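Local coordinates for 2L protein (Yaba-like disease virus, PDB 3IT8) that probably acts as a secreted, MHC class I-like decoy that binds host tumour necrosis factor and blocks its signalling, at residues D[84-96]-D[105-117]. Sequence-based numbering, arbitrary orientation.
Sequences DSTKTTSLSLITG and GSYGYVETANGPL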
loop_
_atom_site.group_PDB
_atom_site.type_symbol
_atom_site.label_atom_id
_atom_site.label_comp_id
_atom_site.label_asym_id
_atom_site.label_seq_id
_atom_site.Cartn_x
_atom_site.Cartn_y
_atom_site.Cartn_z
ATOM N N ASP D 84 2.783 -41.861 -42.643
ATOM C CA ASP D 84 3.903 -41.716 -43.569
ATOM C C ASP D 84 4.062 -40.347 -44.231
ATOM O O ASP D 84 5.046 -40.110 -44.937
ATOM C CB ASP D 84 3.820 -42.806 -44.639
ATOM C CG ASP D 84 5.177 -43.165 -45.215
ATOM O OD1 ASP D 84 5.781 -42.316 -45.900
ATOM O OD2 ASP D 84 5.641 -44.300 -44.977
ATOM N N SER D 85 3.109 -39.448 -44.009
ATOM C CA SER D 85 3.187 -38.108 -44.591
ATOM C C SER D 85 3.857 -37.143 -43.616
ATOM O O SER D 85 3.959 -35.945 -43.884
ATOM C CB SER D 85 1.788 -37.581 -44.943
ATOM O OG SER D 85 1.039 -37.262 -43.780
ATOM N N THR D 86 4.312 -37.673 -42.484
ATOM C CA THR D 86 4.973 -36.866 -41.461
ATOM C C THR D 86 6.368 -37.415 -41.155
ATOM O O THR D 86 7.246 -36.679 -40.707
ATOM C CB THR D 86 4.163 -36.860 -40.145
ATOM O OG1 THR D 86 2.774 -36.663 -40.432
ATOM C CG2 THR D 86 4.644 -35.739 -39.236
ATOM N N LYS D 87 6.552 -38.712 -41.396
ATOM C CA LYS D 87 7.821 -39.398 -41.153
ATOM C C LYS D 87 9.011 -38.441 -41.126
ATOM O O LYS D 87 9.254 -37.708 -42.082
ATOM C CB LYS D 87 8.041 -40.483 -42.219
ATOM C CG LYS D 87 9.306 -41.305 -42.021
ATOM C CD LYS D 87 9.333 -42.511 -42.943
ATOM C CE LYS D 87 8.190 -43.465 -42.635
ATOM N NZ LYS D 87 8.203 -44.646 -43.539
ATOM N N THR D 88 9.750 -38.451 -40.021
ATOM C CA THR D 88 10.895 -37.567 -39.863
ATOM C C THR D 88 12.098 -38.289 -39.300
ATOM O O THR D 88 11.964 -39.314 -38.627
ATOM C CB THR D 88 10.571 -36.403 -38.913
ATOM O OG1 THR D 88 9.409 -35.709 -39.378
ATOM C CG2 THR D 88 11.733 -35.437 -38.847
ATOM N N THR D 89 13.270 -37.726 -39.569
ATOM C CA THR D 89 14.539 -38.270 -39.105
ATOM C C THR D 89 14.722 -38.071 -37.610
ATOM O O THR D 89 15.181 -38.977 -36.900
ATOM C CB THR D 89 15.706 -37.565 -39.766
ATOM O OG1 THR D 89 15.485 -37.513 -41.173
ATOM C CG2 THR D 89 16.999 -38.296 -39.473
ATOM N N SER D 90 14.371 -36.874 -37.138
ATOM C CA SER D 90 14.523 -36.539 -35.729
ATOM C C SER D 90 13.487 -35.564 -35.186
ATOM O O SER D 90 12.709 -34.974 -35.934
ATOM C CB SER D 90 15.908 -35.952 -35.494
ATOM O OG SER D 90 16.041 -34.742 -36.218
ATOM N N LEU D 91 13.521 -35.395 -33.865
ATOM C CA LEU D 91 12.618 -34.519 -33.132
ATOM C C LEU D 91 13.440 -33.737 -32.117
ATOM O O LEU D 91 14.351 -34.276 -31.492
ATOM C CB LEU D 91 11.567 -35.358 -32.412
ATOM C CG LEU D 91 10.374 -34.597 -31.850
ATOM C CD1 LEU D 91 9.679 -33.854 -32.978
ATOM C CD2 LEU D 91 9.405 -35.573 -31.199
ATOM N N SER D 92 13.128 -32.459 -31.962
ATOM C CA SER D 92 13.856 -31.609 -31.021
ATOM C C SER D 92 12.960 -30.767 -30.115
ATOM O O SER D 92 11.928 -30.231 -30.546
ATOM C CB SER D 92 14.793 -30.654 -31.762
ATOM O OG SER D 92 15.843 -31.337 -32.403
ATOM N N LEU D 93 13.361 -30.653 -28.852
ATOM C CA LEU D 93 12.631 -29.842 -27.889
ATOM C C LEU D 93 13.521 -28.641 -27.585
ATOM O O LEU D 93 14.522 -28.759 -26.894
ATOM C CB LEU D 93 12.365 -30.620 -26.613
ATOM C CG LEU D 93 11.703 -29.757 -25.534
ATOM C CD1 LEU D 93 10.393 -29.219 -26.067
ATOM C CD2 LEU D 93 11.477 -30.565 -24.248
ATOM N N ILE D 94 13.163 -27.483 -28.123
ATOM C CA ILE D 94 13.950 -26.271 -27.928
ATOM C C ILE D 94 13.286 -25.390 -26.887
ATOM O O ILE D 94 12.155 -24.950 -27.056
ATOM C CB ILE D 94 14.064 -25.468 -29.246
ATOM C CG1 ILE D 94 14.623 -26.356 -30.355
ATOM C CG2 ILE D 94 14.968 -24.267 -29.053
ATOM C CD1 ILE D 94 15.923 -26.997 -30.011
ATOM N N THR D 95 13.984 -25.133 -25.793
ATOM C CA THR D 95 13.416 -24.294 -24.746
ATOM C C THR D 95 14.538 -23.474 -24.126
ATOM O O THR D 95 15.681 -23.920 -24.096
ATOM C CB THR D 95 12.722 -25.158 -23.673
ATOM O OG1 THR D 95 11.977 -24.319 -22.785
ATOM C CG2 THR D 95 13.742 -25.958 -22.882
ATOM N N GLY D 96 14.216 -22.274 -23.655
ATOM C CA GLY D 96 15.227 -21.408 -23.077
ATOM C C GLY D 96 14.723 -19.984 -22.931
ATOM O O GLY D 96 13.532 -19.716 -23.119
ATOM N N GLY D 105 12.494 -12.596 -22.734
ATOM C CA GLY D 105 11.402 -13.537 -22.907
ATOM C C GLY D 105 11.865 -14.977 -22.791
ATOM O O GLY D 105 13.045 -15.235 -22.548
ATOM N N SER D 106 10.941 -15.920 -22.958
ATOM C CA SER D 106 11.281 -17.334 -22.880
ATOM C C SER D 106 10.538 -18.093 -23.972
ATOM O O SER D 106 9.567 -17.585 -24.528
ATOM C CB SER D 106 10.907 -17.900 -21.512
ATOM O OG SER D 106 9.507 -17.936 -21.347
ATOM N N TYR D 107 10.975 -19.307 -24.274
ATOM C CA TYR D 107 10.322 -20.068 -25.321
ATOM C C TYR D 107 10.412 -21.549 -25.042
ATOM O O TYR D 107 11.209 -21.988 -24.219
ATOM C CB TYR D 107 10.981 -19.753 -26.671
ATOM C CG TYR D 107 12.484 -19.916 -26.633
ATOM C CD1 TYR D 107 13.078 -21.173 -26.766
ATOM C CD2 TYR D 107 13.309 -18.827 -26.364
ATOM C CE1 TYR D 107 14.441 -21.334 -26.629
ATOM C CE2 TYR D 107 14.681 -18.990 -26.222
ATOM C CZ TYR D 107 15.230 -20.243 -26.354
ATOM O OH TYR D 107 16.576 -20.392 -26.189
ATOM N N GLY D 108 9.589 -22.314 -25.746
ATOM C CA GLY D 108 9.580 -23.753 -25.601
ATOM C C GLY D 108 8.775 -24.268 -26.762
ATOM O O GLY D 108 7.556 -24.111 -26.783
ATOM N N TYR D 109 9.444 -24.852 -27.746
ATOM C CA TYR D 109 8.750 -25.386 -28.899
ATOM C C TYR D 109 9.374 -26.688 -29.370
ATOM O O TYR D 109 10.482 -27.044 -28.966
ATOM C CB TYR D 109 8.747 -24.361 -30.017
ATOM C CG TYR D 109 10.121 -23.967 -30.498
ATOM C CD1 TYR D 109 10.769 -24.687 -31.509
ATOM C CD2 TYR D 109 10.746 -22.820 -30.001
ATOM C CE1 TYR D 109 11.991 -24.264 -32.019
ATOM C CE2 TYR D 109 11.975 -22.388 -30.504
ATOM C CZ TYR D 109 12.587 -23.110 -31.512
ATOM O OH TYR D 109 13.778 -22.660 -32.031
ATOM N N VAL D 110 8.644 -27.400 -30.221
ATOM C CA VAL D 110 9.097 -28.668 -30.745
ATOM C C VAL D 110 9.267 -28.529 -32.238
ATOM O O VAL D 110 8.341 -28.109 -32.914
ATOM C CB VAL D 110 8.050 -29.774 -30.454
ATOM C CG1 VAL D 110 8.380 -31.044 -31.232
ATOM C CG2 VAL D 110 8.017 -30.071 -28.967
ATOM N N GLU D 111 10.452 -28.846 -32.750
ATOM C CA GLU D 111 10.673 -28.799 -34.188
ATOM C C GLU D 111 11.070 -30.183 -34.701
ATOM O O GLU D 111 11.512 -31.049 -33.946
ATOM C CB GLU D 111 11.722 -27.763 -34.575
ATOM C CG GLU D 111 13.030 -27.915 -33.884
ATOM C CD GLU D 111 14.028 -26.870 -34.334
ATOM O OE1 GLU D 111 13.616 -25.697 -34.528
ATOM O OE2 GLU D 111 15.227 -27.220 -34.479
ATOM N N THR D 112 10.886 -30.370 -36.001
ATOM C CA THR D 112 11.160 -31.621 -36.687
ATOM C C THR D 112 12.255 -31.377 -37.705
ATOM O O THR D 112 12.597 -30.235 -37.979
ATOM C CB THR D 112 9.856 -32.100 -37.370
ATOM O OG1 THR D 112 9.242 -33.104 -36.559
ATOM C CG2 THR D 112 10.101 -32.621 -38.754
ATOM N N ALA D 113 12.832 -32.439 -38.249
ATOM C CA ALA D 113 13.877 -32.264 -39.253
ATOM C C ALA D 113 13.272 -31.513 -40.450
ATOM O O ALA D 113 13.991 -30.889 -41.233
ATOM C CB ALA D 113 14.416 -33.624 -39.694
ATOM N N ASN D 114 11.943 -31.567 -40.567
ATOM C CA ASN D 114 11.213 -30.912 -41.648
ATOM C C ASN D 114 10.878 -29.462 -41.332
ATOM O O ASN D 114 10.431 -28.723 -42.210
ATOM C CB ASN D 114 9.922 -31.665 -41.953
ATOM C CG ASN D 114 10.161 -33.124 -42.222
ATOM O OD1 ASN D 114 11.017 -33.488 -43.035
ATOM N ND2 ASN D 114 9.404 -33.981 -41.541
ATOM N N GLY D 115 11.085 -29.053 -40.081
ATOM C CA GLY D 115 10.799 -27.680 -39.693
ATOM C C GLY D 115 9.974 -27.549 -38.428
ATOM O O GLY D 115 9.514 -28.548 -37.892
ATOM N N PRO D 116 9.760 -26.319 -37.934
ATOM C CA PRO D 116 8.982 -26.057 -36.718
ATOM C C PRO D 116 7.657 -26.784 -36.714
ATOM O O PRO D 116 6.965 -26.829 -37.727
ATOM C CB PRO D 116 8.813 -24.544 -36.730
ATOM C CG PRO D 116 8.884 -24.211 -38.179
ATOM C CD PRO D 116 10.033 -25.061 -38.641
ATOM N N LEU D 117 7.308 -27.343 -35.561
ATOM C CA LEU D 117 6.080 -28.108 -35.414
ATOM C C LEU D 117 5.065 -27.416 -34.494
ATOM O O LEU D 117 4.060 -26.882 -34.963
ATOM C CB LEU D 117 6.431 -29.498 -34.883
ATOM C CG LEU D 117 5.373 -30.573 -35.021
ATOM C CD1 LEU D 117 4.950 -30.657 -36.473
ATOM C CD2 LEU D 117 5.925 -31.893 -34.541
#
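In the MHC-like platform, the neighbouring strands of the hairpin 90-100/103-112 pair from Leu-91–Thr-112 to Gly-96–Tyr-107; strands 90-96 and 105-112 run antiparallel, their axes at 177°. Ser-92, Ile-94 and Gly-96 exchange two backbone hydrogen bonds each with Glu-111, Tyr-109 and Tyr-107, respectively; Ile-94 N to Tyr-109 O, for instance, measures 2.8 Å. Past Leu-91–Thr-112, toward the N-terminal end of strand 90-96, the ladder loosens: Ala-113 N reaches Ser-90 O in a weak bond only, as the chain enters a type I turn from Thr-112 to Gly-115.

On the face carrying Ile-94, Tyr-109 leans across the partner strand. Its CG sits between backbone N and carbonyl carbon (chi1 61°), which lays the ring over the isoleucine: Ile-94 CB is 3.8 Å from the Tyr-109 ring centroid, a CH-pi contact 19° off the normal. Tyr-107 swings over in the same way onto Gly-96, whose CA lies 3.9 Å from the Tyr-107 ring centroid, the ring using the room a residue without a side chain leaves. Pro-248 of the Ig-like part touches both tyrosines and Ile-94; a glycan also reaches Ile-94.

On the opposite face an aliphatic cluster forms. Leu-91 CD1 meets Val-110 CG1 at 3.6 Å, and Leu-93 CD1 meets Val-110 CG2 at 3.8 Å, so each valine methyl serves one leucine, beneath helix 61-82. Farther along, Thr-95 OG1 donates to Tyr-107 O in the carbonyl plane, on a lone pair (2.8 Å); Gly-96 N grips that same oxygen from outside the plane. Leucines and threonine facing the helices, tyrosines facing the Ig-like domain: this is the two-faced antiparallel floor of an MHC class I-like fold.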